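Local structure of molybdopterin-guanine dinucleotide biosynthesis protein A (MobA) (Archaeoglobus fulgidus, 3NGW) at residues A[185-188]-A[189-193]; A[172-175]-A[176-179]; A[24-27]-A[28-32]; A[159-162]-A[163-167]. The protein probably acts as a GTP-binding, metal-dependent nucleotidyltransferase in molybdenum cofactor biosynthesis, attaching the guanine nucleotide to molybdopterin. All coordinates share one frame; numbering follows the deposited sequence.

Interaction 1: A[185-188]-A[189-193]; sequences LKRA and EEICS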
loop_
_atom_site.group_PDB
_atom_site.type_symbol
_atom_site.label_atom_id
_atom_site.label_comp_id
_atom_site.label_asym_id
_atom_site.label_seq_id
_atom_site.Cartn_x
_atom_site.Cartn_y
_atom_site.Cartn_z
ATOM N N LEU A 185 -3.621 16.351 7.056
ATOM C CA LEU A 185 -2.362 16.699 7.723
ATOM C C LEU A 185 -2.654 17.230 9.117
ATOM O O LEU A 185 -1.952 16.905 10.070
ATOM C CB LEU A 185 -1.577 17.762 6.936
ATOM C CG LEU A 185 -0.717 17.279 5.762
ATOM C CD1 LEU A 185 -1.584 16.469 4.841
ATOM C CD2 LEU A 185 -0.095 18.454 5.018
ATOM N N LYS A 186 -3.700 18.041 9.231
ATOM C CA LYS A 186 -4.076 18.610 10.513
ATOM C C LYS A 186 -4.433 17.499 11.479
ATOM O O LYS A 186 -3.985 17.507 12.618
ATOM C CB LYS A 186 -5.266 19.550 10.348
ATOM C CG LYS A 186 -5.631 20.351 11.590
ATOM C CD LYS A 186 -6.749 21.349 11.264
ATOM C CE LYS A 186 -7.114 22.244 12.440
ATOM N NZ LYS A 186 -7.737 21.489 13.551
ATOM N N ARG A 187 -5.237 16.538 11.027
ATOM C CA ARG A 187 -5.626 15.432 11.900
ATOM C C ARG A 187 -4.443 14.497 12.138
ATOM O O ARG A 187 -4.171 14.109 13.275
ATOM C CB ARG A 187 -6.795 14.637 11.305
ATOM C CG ARG A 187 -7.826 14.223 12.357
ATOM C CD ARG A 187 -8.127 12.725 12.371
ATOM N NE ARG A 187 -8.875 12.273 11.199
ATOM C CZ ARG A 187 -9.387 11.049 11.063
ATOM N NH1 ARG A 187 -10.047 10.717 9.959
ATOM N NH2 ARG A 187 -9.246 10.155 12.037
ATOM N N ALA A 188 -3.750 14.141 11.059
ATOM C CA ALA A 188 -2.589 13.262 11.138
ATOM C C ALA A 188 -1.648 13.751 12.227
ATOM O O ALA A 188 -1.129 12.959 13.009
ATOM C CB ALA A 188 -1.865 13.223 9.805
ATOM N N GLU A 189 -1.438 15.062 12.275
ATOM C CA GLU A 189 -0.575 15.661 13.281
ATOM C C GLU A 189 -1.091 15.382 14.682
ATOM O O GLU A 189 -0.322 14.985 15.546
ATOM C CB GLU A 189 -0.479 17.173 13.084
ATOM C CG GLU A 189 0.737 17.642 12.311
ATOM C CD GLU A 189 2.048 17.252 12.979
ATOM O OE1 GLU A 189 2.192 17.454 14.205
ATOM O OE2 GLU A 189 2.945 16.757 12.270
ATOM N N GLU A 190 -2.386 15.586 14.909
ATOM C CA GLU A 190 -2.964 15.356 16.233
ATOM C C GLU A 190 -2.789 13.902 16.657
ATOM O O GLU A 190 -2.513 13.614 17.818
ATOM C CB GLU A 190 -4.459 15.698 16.242
ATOM C CG GLU A 190 -4.840 16.985 15.514
ATOM C CD GLU A 190 -6.347 17.284 15.568
ATOM O OE1 GLU A 190 -7.161 16.329 15.492
ATOM O OE2 GLU A 190 -6.713 18.481 15.669
ATOM N N ILE A 191 -2.955 12.992 15.706
ATOM C CA ILE A 191 -2.825 11.566 15.972
ATOM C C ILE A 191 -1.397 11.190 16.361
ATOM O O ILE A 191 -1.185 10.555 17.394
ATOM C CB ILE A 191 -3.262 10.732 14.739
ATOM C CG1 ILE A 191 -4.760 10.934 14.494
ATOM C CG2 ILE A 191 -2.956 9.261 14.952
ATOM C CD1 ILE A 191 -5.273 10.272 13.242
ATOM N N CYS A 192 -0.417 11.577 15.545
ATOM C CA CYS A 192 0.972 11.252 15.852
ATOM C C CYS A 192 1.434 11.981 17.110
ATOM O O CYS A 192 2.439 11.607 17.706
ATOM C CB CYS A 192 1.898 11.597 14.677
ATOM S SG CYS A 192 2.183 13.373 14.391
ATOM N N SER A 193 0.699 13.015 17.513
ATOM C CA SER A 193 1.048 13.773 18.713
ATOM C C SER A 193 0.639 13.018 19.968
ATOM O O SER A 193 1.419 12.898 20.914
ATOM C CB SER A 193 0.369 15.142 18.710
ATOM O OG SER A 193 0.986 16.015 17.780
#
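Arg-187, Ala-188 and Glu-189 sit at the middle of two turns of helix 182-194, and each meets a residue three or four places away in the chain. Arg-187 gives its carbonyl to Ile-191: the N-H of Ile-191 reaches Arg-187 O at 2.9 Å, nearly in line with the carbonyl bond. Its side chain, bent at both chi2 and chi3, crosses that of Ile-191 at a slant, with Arg-187 CD 3.9 Å from Ile-191 CD1, while Phe-177 lies against the arginine from outside the helix. Glu-190 crosses Arg-187 at about a right angle, and only carbon approaches its carboxylate there: Glu-190 OE1 is 3.8 Å from Arg-187 CG. The other oxygen, Glu-190 OE2, forms a long salt bridge of 3.8 Å with Lys-186 NZ. Ala-188 accepts the N-H of Cys-192 on its carbonyl oxygen in an almost straight bond (N-H...O 175°), and its methyl group packs on Leu-23 and Ile-179. Glu-189 N bonds to Leu-185 O at 2.9 Å; chi2 of -60° bends its side chain, whose OE2 takes the N-H of Cys-24. The one salt bridge, Lys-186 to Glu-190, is long and probably adds little to the hold, whereas the firm links are the backbone bonds of Glu-189, Ile-191 and Cys-192, the Glu-189 bond to Cys-24 and the disulfide from Cys-192 to the same residue.

Interaction 2: A[172-175]-A[176-179]; sequences ELIS and FFNI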
loop_
_atom_site.group_PDB
_atom_site.type_symbol
_atom_site.label_atom_id
_atom_site.label_comp_id
_atom_site.label_asym_id
_atom_site.label_seq_id
_atom_site.Cartn_x
_atom_site.Cartn_y
_atom_site.Cartn_z
ATOM N N GLU A 172 -9.132 1.375 17.000
ATOM C CA GLU A 172 -9.799 2.438 16.257
ATOM C C GLU A 172 -9.617 2.334 14.743
ATOM O O GLU A 172 -9.977 3.254 14.003
ATOM C CB GLU A 172 -9.284 3.792 16.741
ATOM C CG GLU A 172 -9.324 3.955 18.251
ATOM C CD GLU A 172 -8.433 5.084 18.749
ATOM O OE1 GLU A 172 -8.381 5.301 19.980
ATOM O OE2 GLU A 172 -7.779 5.753 17.915
ATOM N N LEU A 173 -9.071 1.213 14.285
ATOM C CA LEU A 173 -8.845 1.003 12.862
ATOM C C LEU A 173 -8.067 2.173 12.263
ATOM O O LEU A 173 -8.305 2.576 11.124
ATOM C CB LEU A 173 -10.180 0.840 12.134
ATOM C CG LEU A 173 -11.078 -0.288 12.640
ATOM C CD1 LEU A 173 -12.339 -0.323 11.812
ATOM C CD2 LEU A 173 -10.342 -1.623 12.555
ATOM N N ILE A 174 -7.134 2.709 13.045
ATOM C CA ILE A 174 -6.308 3.830 12.622
ATOM C C ILE A 174 -5.449 3.438 11.418
ATOM O O ILE A 174 -4.954 4.296 10.693
ATOM C CB ILE A 174 -5.414 4.320 13.805
ATOM C CG1 ILE A 174 -4.787 5.669 13.468
ATOM C CG2 ILE A 174 -4.353 3.281 14.129
ATOM C CD1 ILE A 174 -5.807 6.773 13.268
ATOM N N SER A 175 -5.296 2.136 11.196
ATOM C CA SER A 175 -4.505 1.639 10.076
ATOM C C SER A 175 -5.064 2.100 8.724
ATOM O O SER A 175 -4.337 2.157 7.732
ATOM C CB SER A 175 -4.462 0.101 10.100
ATOM O OG SER A 175 -3.840 -0.401 11.264
ATOM N N PHE A 176 -6.352 2.437 8.706
ATOM C CA PHE A 176 -7.052 2.856 7.488
ATOM C C PHE A 176 -7.085 4.358 7.234
ATOM O O PHE A 176 -7.613 4.818 6.224
ATOM C CB PHE A 176 -8.475 2.295 7.523
ATOM C CG PHE A 176 -8.524 0.801 7.416
ATOM C CD1 PHE A 176 -8.434 0.181 6.174
ATOM C CD2 PHE A 176 -8.575 0.009 8.556
ATOM C CE1 PHE A 176 -8.390 -1.213 6.060
ATOM C CE2 PHE A 176 -8.532 -1.384 8.458
ATOM C CZ PHE A 176 -8.436 -1.997 7.203
ATOM N N PHE A 177 -6.512 5.120 8.151
ATOM C CA PHE A 177 -6.472 6.563 8.022
ATOM C C PHE A 177 -5.558 6.966 6.868
ATOM O O PHE A 177 -4.379 6.616 6.838
ATOM C CB PHE A 177 -5.996 7.167 9.342
ATOM C CG PHE A 177 -5.752 8.639 9.286
ATOM C CD1 PHE A 177 -4.471 9.137 9.099
ATOM C CD2 PHE A 177 -6.803 9.533 9.400
ATOM C CE1 PHE A 177 -4.244 10.505 9.028
ATOM C CE2 PHE A 177 -6.582 10.899 9.330
ATOM C CZ PHE A 177 -5.303 11.385 9.144
ATOM N N ASN A 178 -6.113 7.700 5.910
ATOM C CA ASN A 178 -5.343 8.139 4.758
ATOM C C ASN A 178 -5.032 9.623 4.824
ATOM O O ASN A 178 -5.796 10.401 5.391
ATOM C CB ASN A 178 -6.122 7.849 3.468
ATOM C CG ASN A 178 -5.974 6.408 2.997
ATOM O OD1 ASN A 178 -5.098 6.096 2.189
ATOM N ND2 ASN A 178 -6.823 5.527 3.507
ATOM N N ILE A 179 -3.901 10.008 4.244
ATOM C CA ILE A 179 -3.512 11.409 4.187
ATOM C C ILE A 179 -3.506 11.859 2.733
ATOM O O ILE A 179 -2.597 11.509 1.979
ATOM C CB ILE A 179 -2.104 11.649 4.731
ATOM C CG1 ILE A 179 -2.034 11.261 6.207
ATOM C CG2 ILE A 179 -1.724 13.112 4.533
ATOM C CD1 ILE A 179 -0.680 11.535 6.839
HETATM O O HOH W 1 -3.149 5.019 8.447
#
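Leu-173 meets Phe-176, and Ile-174 meets Phe-177, each pair three residues apart round a single tight turn. Leu-173 CB touches the ring atom CD2 of Phe-176 at 4.0 Å, and Leu-173 O lies at the edge of that ring, in its plane, 3.6 Å from Phe-176 CD2. The same oxygen accepts the N-H of Phe-176 at 3.1 Å in a fairly straight bond (166°), though the donor stands well above the carbonyl plane. One residue on the pattern repeats: Phe-177 N bonds to Ile-174 O at 3.1 Å, again from above the plane. The side chains of Ile-174 and Phe-177 run side by side in the same direction, Ile-174 CD1 lying 4.0 Å from Phe-177 CB. CG1 of Ile-174 (chi1 -167°) and CG of Phe-177 (chi1 173°) both lie opposite the backbone N, in keeping with this shared heading. A water joins the two carbonyls of the second pair, 3.0 Å from Ile-174 O and 2.6 Å from Phe-177 O. Further out, Asp-170 receives Ser-175 OG on OD1 and, weakly, Ile-174 N on OD2; Ser-175 OG also bonds to Lys-97 N. Helix 182-194 supplies Ile-191 against Ile-174 and Leu-185 against Ile-179. Successive i to i+3 bonds mark a short 3-10 turn, here in the connection between strand 158-162 and helix 182-194, with Phe-177 beside Asp-184, which binds calcium in a structure of this protein.

Interaction 3: A[24-27]-A[28-32]; sequences CGKK and LIEWV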
loop_
_atom_site.group_PDB
_atom_site.type_symbol
_atom_site.label_atom_id
_atom_site.label_comp_id
_atom_site.label_asym_id
_atom_site.label_seq_id
_atom_site.Cartn_x
_atom_site.Cartn_y
_atom_site.Cartn_z
ATOM N N CYS A 24 4.930 14.819 12.383
ATOM C CA CYS A 24 5.577 14.860 13.685
ATOM C C CYS A 24 7.085 14.982 13.543
ATOM O O CYS A 24 7.838 14.264 14.197
ATOM C CB CYS A 24 5.228 13.613 14.503
ATOM S SG CYS A 24 3.768 13.840 15.579
ATOM N N GLY A 25 7.514 15.894 12.675
ATOM C CA GLY A 25 8.931 16.133 12.471
ATOM C C GLY A 25 9.699 15.090 11.684
ATOM O O GLY A 25 10.931 15.142 11.619
ATOM N N LYS A 26 8.989 14.145 11.080
ATOM C CA LYS A 26 9.638 13.093 10.300
ATOM C C LYS A 26 8.908 12.913 8.970
ATOM O O LYS A 26 7.685 12.935 8.924
ATOM C CB LYS A 26 9.617 11.782 11.090
ATOM C CG LYS A 26 10.369 10.631 10.438
ATOM C CD LYS A 26 9.912 9.304 11.030
ATOM C CE LYS A 26 10.115 9.254 12.534
ATOM N NZ LYS A 26 9.463 8.067 13.150
ATOM N N LYS A 27 9.664 12.746 7.892
ATOM C CA LYS A 27 9.077 12.565 6.570
ATOM C C LYS A 27 8.248 11.285 6.500
ATOM O O LYS A 27 8.520 10.328 7.220
ATOM C CB LYS A 27 10.181 12.515 5.516
ATOM C CG LYS A 27 10.959 13.805 5.367
ATOM C CD LYS A 27 11.938 13.707 4.204
ATOM C CE LYS A 27 12.707 15.008 4.021
ATOM N NZ LYS A 27 13.633 14.966 2.851
ATOM N N LEU A 28 7.242 11.258 5.633
ATOM C CA LEU A 28 6.422 10.062 5.521
ATOM C C LEU A 28 7.215 8.862 5.050
ATOM O O LEU A 28 6.967 7.748 5.497
ATOM C CB LEU A 28 5.242 10.293 4.586
ATOM C CG LEU A 28 4.015 10.904 5.253
ATOM C CD1 LEU A 28 2.913 11.025 4.219
ATOM C CD2 LEU A 28 3.558 10.048 6.429
ATOM N N ILE A 29 8.162 9.073 4.145
ATOM C CA ILE A 29 8.954 7.947 3.669
ATOM C C ILE A 29 9.745 7.312 4.816
ATOM O O ILE A 29 9.918 6.096 4.850
ATOM C CB ILE A 29 9.924 8.353 2.544
ATOM C CG1 ILE A 29 10.680 7.122 2.060
ATOM C CG2 ILE A 29 10.872 9.439 3.026
ATOM C CD1 ILE A 29 9.773 6.021 1.473
ATOM N N GLU A 30 10.209 8.121 5.764
ATOM C CA GLU A 30 10.966 7.579 6.887
ATOM C C GLU A 30 10.029 6.854 7.846
ATOM O O GLU A 30 10.441 5.935 8.553
ATOM C CB GLU A 30 11.740 8.697 7.589
ATOM C CG GLU A 30 12.512 9.539 6.586
ATOM C CD GLU A 30 13.467 10.543 7.204
ATOM O OE1 GLU A 30 13.191 11.047 8.320
ATOM O OE2 GLU A 30 14.488 10.843 6.540
ATOM N N TRP A 31 8.766 7.258 7.854
ATOM C CA TRP A 31 7.777 6.607 8.696
ATOM C C TRP A 31 7.574 5.155 8.271
ATOM O O TRP A 31 7.641 4.251 9.099
ATOM C CB TRP A 31 6.437 7.326 8.602
ATOM C CG TRP A 31 6.195 8.325 9.679
ATOM C CD1 TRP A 31 6.696 9.598 9.763
ATOM C CD2 TRP A 31 5.371 8.140 10.836
ATOM N NE1 TRP A 31 6.230 10.217 10.906
ATOM C CE2 TRP A 31 5.421 9.344 11.581
ATOM C CE3 TRP A 31 4.601 7.071 11.319
ATOM C CZ2 TRP A 31 4.717 9.506 12.782
ATOM C CZ3 TRP A 31 3.901 7.235 12.516
ATOM C CH2 TRP A 31 3.970 8.443 13.235
ATOM N N VAL A 32 7.313 4.937 6.980
ATOM C CA VAL A 32 7.086 3.588 6.464
ATOM C C VAL A 32 8.376 2.775 6.388
ATOM O O VAL A 32 8.352 1.555 6.505
ATOM C CB VAL A 32 6.374 3.621 5.070
ATOM C CG1 VAL A 32 5.003 4.272 5.216
ATOM C CG2 VAL A 32 7.213 4.378 4.048
HETATM O O HOH W 2 12.583 13.573 8.487
#
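Over one face of the Trp-31 indole stands the ammonium group of Lys-26, a cation-pi contact with NZ 4.5 Å from the centroid of the five-membered ring and 8° off its normal. The edge of the indole receives Lys-27 O in its plane, 3.2 Å from Trp-31 CD1, and farther along the rim Cys-24 CB lies 4.5 Å from Trp-31 CZ2. Lys-26 crosses the ring at about a right angle; Lys-26 CD lies 3.5 Å from Trp-31 CD1, and the bend at chi3 (-58°) beyond it turns CE and NZ over the five-membered ring. Glu-34 forms a salt bridge with the same ammonium, and Leu-23 O takes the indole N-H, so that both ends of the pair have a further hold. Lys-27 O also accepts the backbone N-H of Trp-31 at 3.1 Å, in the carbonyl plane, and a weak bond from Glu-30 N. A water spans the start of the helix, accepting from Lys-27 N at 3.1 Å and donating to Glu-30 OE1 at 2.6 Å; the other carboxylate oxygen of Glu-30 meets Tyr-58 OH. Lys-27 NZ turns instead to Glu-20. This is the entry to helix 28-36: Lys-27, the last residue of strand 26-27 in the two-stranded antiparallel hairpin with 22-23, is also the N-cap residue of the helix, within the GT-A-type nucleotidyltransferase domain.

Interaction 4: A[159-162]-A[163-167]; sequences VYYP and VEKLR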
loop_
_atom_site.group_PDB
_atom_site.type_symbol
_atom_site.label_atom_id
_atom_site.label_comp_id
_atom_site.label_asym_id
_atom_site.label_seq_id
_atom_site.Cartn_x
_atom_site.Cartn_y
_atom_site.Cartn_z
ATOM N N VAL A 159 -11.676 -12.087 -1.763
ATOM C CA VAL A 159 -12.290 -12.308 -0.456
ATOM C C VAL A 159 -12.355 -10.976 0.276
ATOM O O VAL A 159 -11.326 -10.434 0.672
ATOM C CB VAL A 159 -11.468 -13.287 0.425
ATOM C CG1 VAL A 159 -12.054 -13.332 1.835
ATOM C CG2 VAL A 159 -11.488 -14.681 -0.180
ATOM N N TYR A 160 -13.555 -10.437 0.447
ATOM C CA TYR A 160 -13.695 -9.169 1.149
ATOM C C TYR A 160 -13.802 -9.429 2.647
ATOM O O TYR A 160 -14.783 -9.982 3.125
ATOM C CB TYR A 160 -14.901 -8.412 0.589
ATOM C CG TYR A 160 -14.616 -7.884 -0.805
ATOM C CD1 TYR A 160 -13.823 -6.752 -0.989
ATOM C CD2 TYR A 160 -15.074 -8.555 -1.940
ATOM C CE1 TYR A 160 -13.488 -6.303 -2.267
ATOM C CE2 TYR A 160 -14.742 -8.113 -3.228
ATOM C CZ TYR A 160 -13.949 -6.986 -3.380
ATOM O OH TYR A 160 -13.597 -6.535 -4.636
ATOM N N TYR A 161 -12.759 -9.043 3.374
ATOM C CA TYR A 161 -12.688 -9.253 4.809
ATOM C C TYR A 161 -13.362 -8.129 5.592
ATOM O O TYR A 161 -13.039 -6.955 5.416
ATOM C CB TYR A 161 -11.229 -9.361 5.230
ATOM C CG TYR A 161 -10.994 -10.141 6.500
ATOM C CD1 TYR A 161 -11.117 -11.530 6.521
ATOM C CD2 TYR A 161 -10.607 -9.496 7.672
ATOM C CE1 TYR A 161 -10.852 -12.259 7.681
ATOM C CE2 TYR A 161 -10.341 -10.214 8.835
ATOM C CZ TYR A 161 -10.462 -11.595 8.829
ATOM O OH TYR A 161 -10.167 -12.306 9.964
ATOM N N PRO A 162 -14.308 -8.481 6.478
ATOM C CA PRO A 162 -15.018 -7.486 7.283
ATOM C C PRO A 162 -14.034 -6.703 8.136
ATOM O O PRO A 162 -13.338 -7.269 8.986
ATOM C CB PRO A 162 -15.967 -8.335 8.124
ATOM C CG PRO A 162 -16.223 -9.520 7.247
ATOM C CD PRO A 162 -14.833 -9.829 6.751
ATOM N N VAL A 163 -13.980 -5.398 7.910
ATOM C CA VAL A 163 -13.062 -4.559 8.656
ATOM C C VAL A 163 -13.244 -4.742 10.163
ATOM O O VAL A 163 -12.298 -4.576 10.929
ATOM C CB VAL A 163 -13.223 -3.064 8.269
ATOM C CG1 VAL A 163 -14.608 -2.557 8.643
ATOM C CG2 VAL A 163 -12.149 -2.248 8.955
ATOM N N GLU A 164 -14.453 -5.108 10.579
ATOM C CA GLU A 164 -14.743 -5.318 11.993
ATOM C C GLU A 164 -13.909 -6.447 12.592
ATOM O O GLU A 164 -13.567 -6.412 13.770
ATOM C CB GLU A 164 -16.230 -5.610 12.194
ATOM C CG GLU A 164 -17.128 -4.395 12.003
ATOM C CD GLU A 164 -17.019 -3.390 13.146
ATOM O OE1 GLU A 164 -15.893 -2.949 13.454
ATOM O OE2 GLU A 164 -18.063 -3.039 13.740
ATOM N N LYS A 165 -13.579 -7.445 11.781
ATOM C CA LYS A 165 -12.782 -8.566 12.253
ATOM C C LYS A 165 -11.339 -8.152 12.505
ATOM O O LYS A 165 -10.532 -8.954 12.970
ATOM C CB LYS A 165 -12.828 -9.706 11.233
ATOM C CG LYS A 165 -14.133 -10.486 11.246
ATOM C CD LYS A 165 -14.182 -11.534 10.141
ATOM C CE LYS A 165 -15.166 -12.665 10.472
ATOM N NZ LYS A 165 -16.547 -12.209 10.843
ATOM N N LEU A 166 -11.018 -6.896 12.213
ATOM C CA LEU A 166 -9.657 -6.396 12.397
ATOM C C LEU A 166 -9.482 -5.518 13.631
ATOM O O LEU A 166 -8.357 -5.173 13.990
ATOM C CB LEU A 166 -9.216 -5.612 11.155
ATOM C CG LEU A 166 -9.187 -6.377 9.829
ATOM C CD1 LEU A 166 -8.986 -5.397 8.685
ATOM C CD2 LEU A 166 -8.077 -7.421 9.855
ATOM N N ARG A 167 -10.585 -5.158 14.282
ATOM C CA ARG A 167 -10.508 -4.303 15.470
ATOM C C ARG A 167 -9.747 -4.943 16.633
ATOM O O ARG A 167 -9.255 -4.243 17.525
ATOM C CB ARG A 167 -11.910 -3.891 15.931
ATOM C CG ARG A 167 -12.567 -2.825 15.063
ATOM C CD ARG A 167 -13.894 -2.378 15.653
ATOM N NE ARG A 167 -14.545 -1.324 14.870
ATOM C CZ ARG A 167 -14.122 -0.064 14.795
ATOM N NH1 ARG A 167 -13.038 0.318 15.457
ATOM N NH2 ARG A 167 -14.792 0.820 14.065
#
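Tyr-161 carries its ring opposite the backbone N (chi1 -155°), and Lys-165 sends CG away from its carbonyl carbon (chi1 -76°), which brings the lysine chain across the tyrosine ring at about a right angle. Lys-165 CD rides over one face, 4.3 Å from the ring centroid and offset toward the rim, in a CH-pi contact. Lys-165 CB comes closer at the ring margin, 3.5 Å from Tyr-161 CE2, and Leu-166 reaches the same carbon with CD2 at 3.7 Å. Pro-162 runs alongside the lysine, its CD 3.9 Å from Lys-165 CD. Lys-165 N donates to Pro-162 O at 2.8 Å, from above the carbonyl plane, as strand 158-162 passes into the 3-10 turn 163-166. Leu-166 N to Val-163 O (2.9 Å) continues the turn, while Arg-167 NE and Glu-164 OE1 pair in a salt bridge whose modelled 2.5 Å is doubtfully short. Beyond the turn, the hydroxyl of Tyr-161 bonds to His-103, and Leu-166 packs on Pro-118 of the neighbouring strand 115-119. Only the methylene part of Lys-165 meets the tyrosine, so this contact is essentially apolar, with the charged ammonium playing no part in it.

How the interactions relate
Along the chain the order is interaction 3, interaction 4, interaction 2 and interaction 1. Interaction 3 starts helix 28-36, interaction 4 leaves edge strand 158-162 of the mixed sheet, interaction 2 lies in the connection that follows, and interaction 1 belongs to the C-terminal helix 182-194. Interaction 2 is the middle piece: its centre is 14 Å from that of interaction 4, where Leu-173 and Phe-176 pack on Val-163, and 12 Å from that of interaction 1. Interactions 3 and 4 stay about 17 Å apart at nearest atoms. The Cys-24 to Cys-192 disulfide ties interactions 1 and 3, whose centres are 12 Å apart, so fastening helix 182-194 covalently to the N-terminal hairpin.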